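Uncharacterized protein (Escherichia coli O157:H7, PDB 4ZV9) is of unknown function but belongs to the dienelactone hydrolase family of the alpha/beta-hydrolase clan, which suggests a hydrolase acting on esters or lactones. Local coordinates at residues N55-I58 with E59-R63; R63-K67 with A68-A72; Q115-P118 with Q119-G122; A223-A226 with W227-L231. All blocks are in the same frame, centred on the assembly; numbering follows the deposited sequence. Where two conformers were deposited one is given.

Contact 1: N55-I58 with E59-R63; sequences NPYI and EDVAR
Glu59 N donates to Asn55 O at 3.2 Å across the first turn of helix 56-67, the helix of a beta-alpha-beta unit between strands 42-48 and 71-75. The bond is fairly straight, 168° at the hydrogen. Asn55 is the N-cap, and its OD1 accepts a weak bond from Ile58 N. The polar ends of two residues in this first segment are held from outside, Asn55 ND2 by Asp88 and Tyr57 OH by His211. The side chain of Glu59 starts back over the same turn, with Glu59 CG 3.6 Å from Asn55 O. That CG lies anti to the carbonyl carbon, chi1 -69°. The chain then runs out extended and carries OE2 to Tyr16 OH. Asp60 N bonds to Pro56 O, the donor tilted 30° from the carbonyl plane. The carboxylate of Asp60 turns away from this turn, and its OD2 forms a salt bridge with Arg64. Val61 N follows with a bond to Tyr57 O. Val61 CG2 sits 3.7 Å from Tyr57 CE1 and makes an off-centre CH-pi contact with the ring. The two side chains lie alongside each other and point the same way. Ala62 N bonds to Ile58 O. Arg63 folds back along the helix. Its NH2 forms a salt bridge with Asp60 OD1, though the hydrogen bond within it is weak. A water at the edge of the guanidinium, in its plane, accepts from Arg63 NH2 at 2.8 Å and donates to Pro56 O at 2.7 Å.

Contact 2: R63-K67 with A68-A72; sequences RRVAK and AGYIA
The backbone of Ala68 and Gly69 bonds back to Arg64, Val65 and Ala66 and closes helix 56-67 with a Schellman motif. Ala68 N donates to Arg64 O at 3.1 Å and, more weakly, to Val65 O. Gly69 N donates to Ala66 O at 3.0 Å, coming from above the carbonyl plane. Gly69 has a positive phi of 106°. This is a backbone conformation that suits glycine, since it brings the position of a CA substituent against Ala68 O. Tyr70 N then reaches back to Val65 O at 3.3 Å, a weak bond but a fairly straight one. The carbonyl of Tyr70 answers in the other direction: its O takes a CA-H...O contact from Ala66 CA at 3.1 Å.

Val65 carries the apolar part. Its CG1 is anti to the backbone N, chi1 173°, which points this methyl at the residues leading into the strand. Val65 CG1 meets Tyr70 CB at 3.8 Å and Ala72 CB at 3.7 Å. The valine and tyrosine side chains cross at about a right angle. The methyl of Ala72 also touches Val65 CB, which joins the last helical turns to the first residues of the strand. The charged ends lead elsewhere. Arg64 has a second carboxylate partner in Asp213, and Lys67 bends at chi2 and chi3 and pairs with Asp9 and Glu11.

The turn delivers the chain into strand 71-75, where backbone hydrogen bonds join Ile71 to Pro43 and Val45, and Ala72 to Val33. Val65 packs on Val45 of strand 42-48, and Ala68 touches Leu231 of helix 220-237.

Contact 3: Q115-P118 with Q119-G122; sequences QRYP and QATG
Tyr117 and Ala120 share the backbone hydrogen bond of this turn. Ala120 N donates to Tyr117 O at 2.9 Å, with 151° at the hydrogen. The donor stands well above the carbonyl plane. A CA-H...O contact closes the wider end, from Gly122 CA to Gln115 O at 3.4 Å. The hydrogen bond closes a type I beta turn from Tyr117 to Ala120, with Pro118 and Gln119 at its corner. It reverses the chain between helix 100-116 and the short strand 120-121. Apolar contact is slight: Tyr117 CB meets Ala120 CB at 3.9 Å.

The polar side chains of Tyr117 and Gln119 run side by side and point the same way. Their ring and amide planes are 74° apart. Tyr117 CE2 touches Gln119 CB at 3.8 Å and Gln119 OE1 at 3.7 Å. Gln119 has its CG anti to the carbonyl carbon, chi1 -66°, and is extended beyond, which carries the amide alongside the phenol. Both ends serve one amine: Lys34 NZ hydrogen-bonds to Tyr117 OH and to Gln119 OE1. Lys41 NZ bonds to the carbonyl oxygens of Pro118 and Ala120.

Contact 4: A223-A226 with W227-L231; sequences ADLA and WQRTL
Ala226 O accepts two bonds from Thr230, one from its backbone N at 2.9 Å and one from its hydroxyl OG1 at 2.7 Å. The two donors reach it from opposite faces of the carbonyl plane. Thr230 OG1 lies beside its own backbone N, chi1 -59°, which turns the hydroxyl back along the helix. The other carbonyls of this turn of helix 220-237 are met by regular backbone bonds. Ala223 O takes Trp227 N, Asp224 O takes Gln228 N, and Leu225 O takes Arg229 N.

Leu225 CG lies over the centre of one face of the Arg229 guanidinium, 3.7 Å above its plane. Leu225 CD2 adds a contact of 3.7 Å with Arg229 NH1. Outside the two segments, Thr230 OG1 also hydrogen-bonds to His172 NE2, the Asp224 carboxylate is satisfied by Lys220 and Asn2, and Arg229 NH1 bonds to Tyr203 OH.

The helix packs on two sides. Ala226 meets Tyr203 of strand 198-203 and His172 of strand 169-174, and Thr230 meets Leu170 of the latter. Trp227 turns to helix 56-67, where it touches Arg64.

Overall arrangement
Contacts 1 and 2 are largely buried and follow each other along helix 56-67, sharing Arg63. Contact 1 starts the helix with an asparagine cap, and contact 2 ends it with a Schellman motif before strand 71-75. Contact 4 is partly buried on helix 220-237. It touches both through Trp227, whose CH2 lies 3.9 Å from Val61 CG1 and 3.8 Å from Val65 CG2. Contact 3 is a surface turn, about 25 Å centre to centre from contact 4. It touches contact 2 through Ile71 CD1. Backbone helix bonds dominate contacts 1 and 4, while contact 3 has a single turn bond and lysine partners.

Contact 1: N55-I58 with E59-R63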
loop_
_atom_site.group_PDB
_atom_site.type_symbol
_atom_site.label_atom_id
_atom_site.label_comp_id
_atom_site.label_asym_id
_atom_site.label_seq_id
_atom_site.Cartn_x
_atom_site.Cartn_y
_atom_site.Cartn_z
ATOM N N ASN A 55 3.637 4.526 10.914
ATOM C CA ASN A 55 3.935 5.841 11.456
ATOM C C ASN A 55 2.840 6.845 11.061
ATOM O O ASN A 55 1.934 6.494 10.313
ATOM C CB ASN A 55 5.374 6.281 11.080
ATOM C CG ASN A 55 5.563 6.586 9.595
ATOM O OD1 ASN A 55 4.641 6.545 8.794
ATOM N ND2 ASN A 55 6.806 6.888 9.233
ATOM N N PRO A 56 2.898 8.076 11.578
ATOM C CA PRO A 56 1.807 9.009 11.258
ATOM C C PRO A 56 1.567 9.316 9.768
ATOM O O PRO A 56 0.435 9.633 9.395
ATOM C CB PRO A 56 2.184 10.263 12.039
ATOM C CG PRO A 56 2.939 9.729 13.222
ATOM C CD PRO A 56 3.761 8.592 12.651
ATOM N N TYR A 57 2.611 9.265 8.946
ATOM C CA TYR A 57 2.461 9.492 7.505
ATOM C C TYR A 57 1.565 8.452 6.878
ATOM O O TYR A 57 0.614 8.791 6.179
ATOM C CB TYR A 57 3.829 9.495 6.818
ATOM C CG TYR A 57 3.815 9.170 5.331
ATOM C CD1 TYR A 57 3.200 10.017 4.407
ATOM C CD2 TYR A 57 4.471 8.038 4.851
ATOM C CE1 TYR A 57 3.229 9.735 3.040
ATOM C CE2 TYR A 57 4.503 7.746 3.506
ATOM C CZ TYR A 57 3.885 8.593 2.595
ATOM O OH TYR A 57 3.927 8.277 1.240
ATOM N N ILE A 58 1.806 7.183 7.183
ATOM C CA ILE A 58 0.974 6.113 6.633
ATOM C C ILE A 58 -0.465 6.184 7.154
ATOM O O ILE A 58 -1.420 5.920 6.416
ATOM C CB ILE A 58 1.582 4.727 6.912
ATOM C CG1 ILE A 58 2.944 4.621 6.227
ATOM C CG2 ILE A 58 0.635 3.626 6.436
ATOM C CD1 ILE A 58 2.890 4.682 4.697
ATOM N N GLU A 59 -0.632 6.521 8.426
ATOM C CA GLU A 59 -1.981 6.689 8.973
ATOM C C GLU A 59 -2.715 7.803 8.221
ATOM O O GLU A 59 -3.910 7.687 7.910
ATOM C CB GLU A 59 -1.938 6.951 10.486
ATOM C CG GLU A 59 -1.496 5.723 11.267
ATOM C CD GLU A 59 -1.538 5.924 12.784
ATOM O OE1 GLU A 59 -1.400 7.071 13.220
ATOM O OE2 GLU A 59 -1.678 4.928 13.517
ATOM N N ASP A 60 -2.004 8.885 7.915
ATOM C CA ASP A 60 -2.606 9.968 7.136
ATOM C C ASP A 60 -3.007 9.449 5.742
ATOM O O ASP A 60 -4.080 9.770 5.247
ATOM C CB ASP A 60 -1.653 11.142 6.999
ATOM C CG ASP A 60 -2.349 12.384 6.487
ATOM O OD1 ASP A 60 -3.315 12.848 7.140
ATOM O OD2 ASP A 60 -1.908 12.932 5.476
ATOM N N VAL A 61 -2.146 8.651 5.112
ATOM C CA VAL A 61 -2.464 8.123 3.786
ATOM C C VAL A 61 -3.753 7.298 3.845
ATOM O O VAL A 61 -4.592 7.391 2.949
ATOM C CB VAL A 61 -1.293 7.322 3.192
ATOM C CG1 VAL A 61 -1.717 6.603 1.917
ATOM C CG2 VAL A 61 -0.133 8.259 2.910
ATOM N N ALA A 62 -3.910 6.510 4.907
ATOM C CA ALA A 62 -5.123 5.723 5.088
ATOM C C ALA A 62 -6.340 6.637 5.133
ATOM O O ALA A 62 -7.373 6.339 4.511
ATOM C CB ALA A 62 -5.026 4.854 6.317
ATOM N N ARG A 63 -6.230 7.754 5.834
ATOM C CA ARG A 63 -7.314 8.721 5.876
ATOM C C ARG A 63 -7.577 9.352 4.499
ATOM O O ARG A 63 -8.734 9.568 4.136
ATOM C CB ARG A 63 -7.065 9.794 6.927
ATOM C CG ARG A 63 -7.067 9.265 8.355
ATOM C CD ARG A 63 -7.077 10.397 9.381
ATOM N NE ARG A 63 -5.869 11.214 9.356
ATOM C CZ ARG A 63 -4.764 10.971 10.050
ATOM N NH1 ARG A 63 -4.646 9.890 10.822
ATOM N NH2 ARG A 63 -3.742 11.807 9.955
HETATM O O HOH W 1 -1.243 11.083 10.929
#

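Contact 2: R63-K67 with A68-A72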
loop_
_atom_site.group_PDB
_atom_site.type_symbol
_atom_site.label_atom_id
_atom_site.label_comp_id
_atom_site.label_asym_id
_atom_site.label_seq_id
_atom_site.Cartn_x
_atom_site.Cartn_y
_atom_site.Cartn_z
ATOM N N ARG A 63 -6.230 7.754 5.834
ATOM C CA ARG A 63 -7.314 8.721 5.876
ATOM C C ARG A 63 -7.577 9.352 4.499
ATOM O O ARG A 63 -8.734 9.568 4.136
ATOM C CB ARG A 63 -7.065 9.794 6.927
ATOM C CG ARG A 63 -7.067 9.265 8.355
ATOM C CD ARG A 63 -7.077 10.397 9.381
ATOM N NE ARG A 63 -5.869 11.214 9.356
ATOM C CZ ARG A 63 -4.764 10.971 10.050
ATOM N NH1 ARG A 63 -4.646 9.890 10.822
ATOM N NH2 ARG A 63 -3.742 11.807 9.955
ATOM N N ARG A 64 -6.528 9.592 3.714
ATOM C CA ARG A 64 -6.707 10.123 2.342
ATOM C C ARG A 64 -7.485 9.133 1.470
ATOM O O ARG A 64 -8.310 9.536 0.662
ATOM C CB ARG A 64 -5.377 10.426 1.674
ATOM C CG ARG A 64 -4.524 11.435 2.434
ATOM C CD ARG A 64 -3.183 11.646 1.750
ATOM N NE ARG A 64 -2.197 12.139 2.694
ATOM C CZ ARG A 64 -0.941 12.427 2.396
ATOM N NH1 ARG A 64 -0.507 12.334 1.140
ATOM N NH2 ARG A 64 -0.122 12.844 3.363
ATOM N N VAL A 65 -7.213 7.847 1.642
ATOM C CA VAL A 65 -7.938 6.817 0.930
ATOM C C VAL A 65 -9.421 6.826 1.302
ATOM O O VAL A 65 -10.294 6.701 0.430
ATOM C CB VAL A 65 -7.326 5.418 1.181
ATOM C CG1 VAL A 65 -8.193 4.328 0.570
ATOM C CG2 VAL A 65 -5.918 5.364 0.593
ATOM N N ALA A 66 -9.715 6.950 2.588
ATOM C CA ALA A 66 -11.100 7.006 3.033
ATOM C C ALA A 66 -11.793 8.275 2.531
ATOM O O ALA A 66 -12.980 8.244 2.220
ATOM C CB ALA A 66 -11.191 6.902 4.556
ATOM N N LYS A 67 -11.078 9.395 2.491
ATOM C CA LYS A 67 -11.650 10.641 1.937
ATOM C C LYS A 67 -12.031 10.457 0.478
ATOM O O LYS A 67 -12.963 11.083 0.009
ATOM C CB LYS A 67 -10.661 11.805 2.026
ATOM C CG LYS A 67 -10.514 12.377 3.418
ATOM C CD LYS A 67 -11.605 13.376 3.747
ATOM C CE LYS A 67 -11.359 14.705 3.059
ATOM N NZ LYS A 67 -12.238 15.734 3.668
ATOM N N ALA A 68 -11.286 9.612 -0.234
ATOM C CA ALA A 68 -11.571 9.339 -1.639
ATOM C C ALA A 68 -12.748 8.373 -1.817
ATOM O O ALA A 68 -13.150 8.111 -2.944
ATOM C CB ALA A 68 -10.324 8.816 -2.346
ATOM N N GLY A 69 -13.264 7.814 -0.717
ATOM C CA GLY A 69 -14.446 6.942 -0.751
ATOM C C GLY A 69 -14.244 5.440 -0.565
ATOM O O GLY A 69 -15.145 4.665 -0.846
ATOM N N TYR A 70 -13.096 5.013 -0.048
ATOM C CA TYR A 70 -12.829 3.577 0.150
ATOM C C TYR A 70 -12.562 3.237 1.609
ATOM O O TYR A 70 -12.173 4.115 2.394
ATOM C CB TYR A 70 -11.636 3.158 -0.688
ATOM C CG TYR A 70 -11.782 3.580 -2.140
ATOM C CD1 TYR A 70 -12.646 2.913 -2.985
ATOM C CD2 TYR A 70 -11.092 4.681 -2.639
ATOM C CE1 TYR A 70 -12.808 3.309 -4.311
ATOM C CE2 TYR A 70 -11.241 5.088 -3.957
ATOM C CZ TYR A 70 -12.104 4.396 -4.793
ATOM O OH TYR A 70 -12.268 4.800 -6.106
ATOM N N ILE A 71 -12.786 1.979 1.987
ATOM C CA ILE A 71 -12.416 1.525 3.338
ATOM C C ILE A 71 -10.934 1.205 3.270
ATOM O O ILE A 71 -10.527 0.390 2.461
ATOM C CB ILE A 71 -13.172 0.261 3.793
ATOM C CG1 ILE A 71 -14.673 0.552 3.854
ATOM C CG2 ILE A 71 -12.682 -0.154 5.181
ATOM C CD1 ILE A 71 -15.535 -0.680 4.027
ATOM N N ALA A 72 -10.134 1.839 4.125
ATOM C CA ALA A 72 -8.702 1.624 4.125
ATOM C C ALA A 72 -8.259 0.897 5.387
ATOM O O ALA A 72 -8.717 1.212 6.487
ATOM C CB ALA A 72 -7.989 2.961 4.011
#

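Contact 3: Q115-P118 with Q119-G122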
loop_
_atom_site.group_PDB
_atom_site.type_symbol
_atom_site.label_atom_id
_atom_site.label_comp_id
_atom_site.label_asym_id
_atom_site.label_seq_id
_atom_site.Cartn_x
_atom_site.Cartn_y
_atom_site.Cartn_z
ATOM N N GLN A 115 -11.554 -8.648 2.251
ATOM C CA GLN A 115 -12.408 -9.341 1.266
ATOM C C GLN A 115 -13.718 -9.782 1.900
ATOM O O GLN A 115 -14.767 -9.736 1.269
ATOM C CB GLN A 115 -11.719 -10.598 0.687
ATOM C CG GLN A 115 -10.776 -10.339 -0.492
ATOM C CD GLN A 115 -9.877 -11.516 -0.875
ATOM O OE1 GLN A 115 -9.666 -12.432 -0.093
ATOM N NE2 GLN A 115 -9.292 -11.453 -2.064
ATOM N N ARG A 116 -13.638 -10.211 3.153
ATOM C CA ARG A 116 -14.792 -10.737 3.868
ATOM C C ARG A 116 -15.457 -9.743 4.822
ATOM O O ARG A 116 -16.421 -10.089 5.499
ATOM C CB ARG A 116 -14.348 -11.967 4.655
ATOM C CG ARG A 116 -13.624 -12.969 3.768
ATOM C CD ARG A 116 -12.899 -14.029 4.565
ATOM N NE ARG A 116 -11.921 -14.741 3.748
ATOM C CZ ARG A 116 -12.053 -15.961 3.237
ATOM N NH1 ARG A 116 -13.138 -16.702 3.450
ATOM N NH2 ARG A 116 -11.063 -16.454 2.506
ATOM N N TYR A 117 -14.946 -8.525 4.876
ATOM C CA TYR A 117 -15.462 -7.514 5.798
ATOM C C TYR A 117 -16.921 -7.206 5.444
ATOM O O TYR A 117 -17.202 -6.828 4.313
ATOM C CB TYR A 117 -14.596 -6.257 5.718
ATOM C CG TYR A 117 -14.831 -5.272 6.851
ATOM C CD1 TYR A 117 -14.388 -5.551 8.145
ATOM C CD2 TYR A 117 -15.456 -4.069 6.626
ATOM C CE1 TYR A 117 -14.580 -4.649 9.188
ATOM C CE2 TYR A 117 -15.661 -3.160 7.659
ATOM C CZ TYR A 117 -15.219 -3.461 8.936
ATOM O OH TYR A 117 -15.421 -2.545 9.949
ATOM N N PRO A 118 -17.845 -7.346 6.409
ATOM C CA PRO A 118 -19.276 -7.147 6.131
ATOM C C PRO A 118 -19.658 -5.839 5.442
ATOM O O PRO A 118 -20.549 -5.847 4.585
ATOM C CB PRO A 118 -19.943 -7.243 7.527
ATOM C CG PRO A 118 -18.956 -7.965 8.381
ATOM C CD PRO A 118 -17.602 -7.558 7.854
ATOM N N GLN A 119 -19.004 -4.732 5.799
ATOM C CA GLN A 119 -19.324 -3.441 5.193
ATOM C C GLN A 119 -18.587 -3.188 3.888
ATOM O O GLN A 119 -18.867 -2.197 3.205
ATOM C CB GLN A 119 -19.045 -2.286 6.161
ATOM C CG GLN A 119 -19.942 -2.287 7.371
ATOM C CD GLN A 119 -19.558 -1.205 8.362
ATOM O OE1 GLN A 119 -18.407 -0.823 8.440
ATOM N NE2 GLN A 119 -20.523 -0.711 9.120
ATOM N N ALA A 120 -17.731 -4.128 3.483
ATOM C CA ALA A 120 -17.040 -4.032 2.205
ATOM C C ALA A 120 -17.740 -4.843 1.085
ATOM O O ALA A 120 -18.575 -5.704 1.352
ATOM C CB ALA A 120 -15.625 -4.507 2.354
ATOM N N THR A 121 -17.414 -4.527 -0.166
ATOM C CA THR A 121 -18.051 -5.180 -1.324
ATOM C C THR A 121 -17.461 -6.540 -1.620
ATOM O O THR A 121 -18.065 -7.339 -2.329
ATOM C CB THR A 121 -17.849 -4.360 -2.617
ATOM O OG1 THR A 121 -16.446 -4.124 -2.839
ATOM C CG2 THR A 121 -18.577 -3.015 -2.533
ATOM N N GLY A 122 -16.247 -6.776 -1.140
ATOM C CA GLY A 122 -15.527 -7.997 -1.501
ATOM C C GLY A 122 -14.333 -7.711 -2.392
ATOM O O GLY A 122 -13.426 -8.536 -2.477
#

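Contact 4: A223-A226 with W227-L231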
loop_
_atom_site.group_PDB
_atom_site.type_symbol
_atom_site.label_atom_id
_atom_site.label_comp_id
_atom_site.label_asym_id
_atom_site.label_seq_id
_atom_site.Cartn_x
_atom_site.Cartn_y
_atom_site.Cartn_z
ATOM N N ALA A 223 4.314 14.054 -5.912
ATOM C CA ALA A 223 3.427 13.387 -4.948
ATOM C C ALA A 223 1.972 13.538 -5.357
ATOM O O ALA A 223 1.232 12.556 -5.420
ATOM C CB ALA A 223 3.630 13.968 -3.553
ATOM N N ASP A 224 1.572 14.777 -5.639
ATOM C CA ASP A 224 0.191 15.084 -6.021
ATOM C C ASP A 224 -0.197 14.410 -7.324
ATOM O O ASP A 224 -1.296 13.871 -7.427
ATOM C CB ASP A 224 -0.039 16.598 -6.122
ATOM C CG ASP A 224 -0.020 17.290 -4.765
ATOM O OD1 ASP A 224 -0.017 16.607 -3.729
ATOM O OD2 ASP A 224 -0.027 18.531 -4.733
ATOM N N LEU A 225 0.694 14.446 -8.312
ATOM C CA LEU A 225 0.422 13.817 -9.608
ATOM C C LEU A 225 0.281 12.307 -9.467
ATOM O O LEU A 225 -0.667 11.705 -9.974
ATOM C CB LEU A 225 1.531 14.148 -10.604
ATOM C CG LEU A 225 1.392 13.576 -12.020
ATOM C CD1 LEU A 225 0.100 14.016 -12.699
ATOM C CD2 LEU A 225 2.595 14.019 -12.850
ATOM N N ALA A 226 1.207 11.685 -8.747
ATOM C CA ALA A 226 1.123 10.243 -8.488
ATOM C C ALA A 226 -0.174 9.881 -7.750
ATOM O O ALA A 226 -0.811 8.849 -8.043
ATOM C CB ALA A 226 2.326 9.767 -7.705
ATOM N N TRP A 227 -0.577 10.718 -6.797
ATOM C CA TRP A 227 -1.781 10.412 -6.044
ATOM C C TRP A 227 -3.027 10.534 -6.927
ATOM O O TRP A 227 -3.933 9.720 -6.819
ATOM C CB TRP A 227 -1.913 11.279 -4.797
ATOM C CG TRP A 227 -2.958 10.763 -3.862
ATOM C CD1 TRP A 227 -4.131 11.361 -3.541
ATOM C CD2 TRP A 227 -2.929 9.516 -3.140
ATOM N NE1 TRP A 227 -4.827 10.589 -2.633
ATOM C CE2 TRP A 227 -4.108 9.451 -2.377
ATOM C CE3 TRP A 227 -2.012 8.466 -3.057
ATOM C CZ2 TRP A 227 -4.407 8.363 -1.545
ATOM C CZ3 TRP A 227 -2.290 7.400 -2.226
ATOM C CH2 TRP A 227 -3.482 7.357 -1.468
ATOM N N GLN A 228 -3.069 11.555 -7.775
ATOM C CA GLN A 228 -4.209 11.733 -8.677
ATOM C C GLN A 228 -4.341 10.524 -9.564
ATOM O O GLN A 228 -5.441 10.016 -9.753
ATOM C CB GLN A 228 -4.017 12.959 -9.558
ATOM C CG GLN A 228 -5.162 13.271 -10.524
ATOM C CD GLN A 228 -4.853 14.441 -11.453
ATOM O OE1 GLN A 228 -3.694 14.713 -11.792
ATOM N NE2 GLN A 228 -5.898 15.135 -11.882
ATOM N N ARG A 229 -3.222 10.056 -10.102
ATOM C CA ARG A 229 -3.228 8.853 -10.927
ATOM C C ARG A 229 -3.703 7.624 -10.141
ATOM O O ARG A 229 -4.440 6.784 -10.664
ATOM C CB ARG A 229 -1.847 8.607 -11.522
ATOM C CG ARG A 229 -1.516 9.555 -12.658
ATOM C CD ARG A 229 -0.029 9.525 -12.952
ATOM N NE ARG A 229 0.308 10.306 -14.140
ATOM C CZ ARG A 229 1.536 10.696 -14.461
ATOM N NH1 ARG A 229 2.571 10.421 -13.667
ATOM N NH2 ARG A 229 1.730 11.385 -15.581
ATOM N N THR A 230 -3.280 7.531 -8.896
ATOM C CA THR A 230 -3.695 6.437 -8.005
ATOM C C THR A 230 -5.219 6.429 -7.753
ATOM O O THR A 230 -5.868 5.397 -7.883
ATOM C CB THR A 230 -2.924 6.511 -6.695
ATOM O OG1 THR A 230 -1.525 6.423 -6.970
ATOM C CG2 THR A 230 -3.332 5.383 -5.743
ATOM N N LEU A 231 -5.796 7.590 -7.470
ATOM C CA LEU A 231 -7.248 7.695 -7.287
ATOM C C LEU A 231 -8.036 7.337 -8.564
ATOM O O LEU A 231 -9.082 6.687 -8.496
ATOM C CB LEU A 231 -7.646 9.094 -6.801
ATOM C CG LEU A 231 -7.077 9.517 -5.437
ATOM C CD1 LEU A 231 -7.700 10.835 -4.998
ATOM C CD2 LEU A 231 -7.300 8.452 -4.375
#